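Local coordinates for heat shock protein 16 (Schizosaccharomyces pombe, PDB 3W1Z), which probably acts as a molecular chaperone of the small heat shock family, binding unfolded proteins during stress, and assembles into a 16-subunit oligomer, at residues Ser36-Asp40 with Asp51-Pro55. Numbering follows the deposited sequence.
Sequences SPSID and DVELP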
loop_
_atom_site.group_PDB
_atom_site.type_symbol
_atom_site.label_atom_id
_atom_site.label_comp_id
_atom_site.label_asym_id
_atom_site.label_seq_id
_atom_site.Cartn_x
_atom_site.Cartn_y
_atom_site.Cartn_z
ATOM N N SER B 36 -2.570 17.816 20.615
ATOM C CA SER B 36 -3.931 17.534 20.175
ATOM C C SER B 36 -4.702 16.735 21.222
ATOM O O SER B 36 -4.451 15.546 21.411
ATOM C CB SER B 36 -3.918 16.784 18.840
ATOM O OG SER B 36 -5.236 16.553 18.373
ATOM N N PRO B 37 -5.653 17.393 21.902
ATOM C CA PRO B 37 -6.474 16.771 22.948
ATOM C C PRO B 37 -7.355 15.635 22.428
ATOM O O PRO B 37 -7.839 15.693 21.298
ATOM C CB PRO B 37 -7.339 17.933 23.453
ATOM C CG PRO B 37 -7.294 18.960 22.367
ATOM C CD PRO B 37 -5.939 18.830 21.758
ATOM N N SER B 38 -7.552 14.612 23.256
ATOM C CA SER B 38 -8.386 13.469 22.893
ATOM C C SER B 38 -9.865 13.831 22.950
ATOM O O SER B 38 -10.319 14.471 23.898
ATOM C CB SER B 38 -8.106 12.283 23.817
ATOM O OG SER B 38 -6.800 11.776 23.612
ATOM N N ILE B 39 -10.615 13.418 21.933
ATOM C CA ILE B 39 -12.031 13.762 21.860
ATOM C C ILE B 39 -12.951 12.579 21.565
ATOM O O ILE B 39 -12.559 11.604 20.923
ATOM C CB ILE B 39 -12.307 14.864 20.807
ATOM C CG1 ILE B 39 -12.061 14.333 19.393
ATOM C CG2 ILE B 39 -11.466 16.104 21.081
ATOM C CD1 ILE B 39 -12.461 15.301 18.305
ATOM N N ASP B 40 -14.183 12.685 22.053
ATOM C CA ASP B 40 -15.252 11.764 21.693
ATOM C C ASP B 40 -16.362 12.563 21.024
ATOM O O ASP B 40 -16.802 13.581 21.551
ATOM C CB ASP B 40 -15.805 11.063 22.935
ATOM C CG ASP B 40 -14.994 9.847 23.332
ATOM O OD1 ASP B 40 -13.898 9.652 22.768
ATOM O OD2 ASP B 40 -15.452 9.092 24.216
ATOM N N ASP B 51 -16.794 15.807 23.394
ATOM C CA ASP B 51 -16.138 15.745 24.695
ATOM C C ASP B 51 -14.623 15.781 24.537
ATOM O O ASP B 51 -14.028 14.866 23.974
ATOM C CB ASP B 51 -16.566 14.484 25.445
ATOM C CG ASP B 51 -18.036 14.497 25.811
ATOM O OD1 ASP B 51 -18.487 15.485 26.429
ATOM O OD2 ASP B 51 -18.742 13.524 25.473
ATOM N N VAL B 52 -14.014 16.847 25.045
ATOM C CA VAL B 52 -12.584 17.084 24.895
ATOM C C VAL B 52 -11.888 16.998 26.249
ATOM O O VAL B 52 -12.326 17.615 27.218
ATOM C CB VAL B 52 -12.328 18.480 24.297
ATOM C CG1 VAL B 52 -10.866 18.640 23.914
ATOM C CG2 VAL B 52 -13.227 18.712 23.093
ATOM N N GLU B 53 -10.795 16.244 26.315
ATOM C CA GLU B 53 -10.086 16.060 27.577
ATOM C C GLU B 53 -9.019 17.130 27.784
ATOM O O GLU B 53 -8.048 17.210 27.031
ATOM C CB GLU B 53 -9.459 14.668 27.647
ATOM C CG GLU B 53 -10.472 13.539 27.726
ATOM C CD GLU B 53 -9.819 12.175 27.842
ATOM O OE1 GLU B 53 -8.605 12.069 27.569
ATOM O OE2 GLU B 53 -10.521 11.210 28.210
ATOM N N LEU B 54 -9.209 17.949 28.813
ATOM C CA LEU B 54 -8.275 19.026 29.122
ATOM C C LEU B 54 -7.913 19.064 30.608
ATOM O O LEU B 54 -8.247 20.025 31.302
ATOM C CB LEU B 54 -8.871 20.374 28.705
ATOM C CG LEU B 54 -9.198 20.568 27.223
ATOM C CD1 LEU B 54 -9.905 21.897 26.996
ATOM C CD2 LEU B 54 -7.934 20.482 26.384
ATOM N N PRO B 55 -7.229 18.018 31.104
ATOM C CA PRO B 55 -6.836 18.009 32.518
ATOM C C PRO B 55 -5.737 19.028 32.812
ATOM O O PRO B 55 -4.793 19.158 32.034
ATOM C CB PRO B 55 -6.314 16.585 32.724
ATOM C CG PRO B 55 -5.819 16.176 31.385
ATOM C CD PRO B 55 -6.740 16.825 30.389
HETATM O O HOH W 1 -6.355 14.945 25.620
HETATM O O HOH W 2 -17.449 10.988 26.309
#
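Start at Pro37, where the chain comes in toward its partner. Its ring packs against Val52 and Leu54: Pro37 CB lies 3.6 Å from Val52 CG1 and 3.9 Å from Leu54 CD2. At Ser38 the backbone takes over. Ser38 O accepts a hydrogen bond from Glu53 N (3.0 Å), but in the reverse direction the two backbones are too far apart for a direct bond, so a water fills the gap, accepting from Ser38 N (2.7 Å) and donating to Glu53 O (3.2 Å). Ile39 sits opposite Val52 as a non-hydrogen-bonded pair, CA to CA 4.5 Å, and Ile39 CA packs close enough to Asp51 O (3.1 Å) for a CA-H...O contact. This is the open end of the antiparallel hairpin formed by strands 39-43 and 47-53, in one sheet of the alpha-crystallin domain's beta-sandwich, 39-43 being its outermost strand within this chain. Ile39 CG2 meets Val52 CG2 at 3.7 Å on the inner face of that sheet, where Ile39 also touches Arg102 and Ile104 of strand 98-105 in the other sheet. The next pair along, Asp40 with Asp51, is hydrogen-bonded: Asp40 N to Asp51 O and Asp51 N to Asp40 O, both 2.9 Å. The two carboxylates share the opposite face without bonding each other; Asp51 OD1 takes Thr125, while Asp51 OD2 forms a salt bridge with Arg81 of a second subunit. Asp40 OD1 accepts from the backbone of that subunit's Arg95, whose side chain salt-bridges Glu53, and the other chain's strand pairs with Asp40, carrying the sheet across the interface.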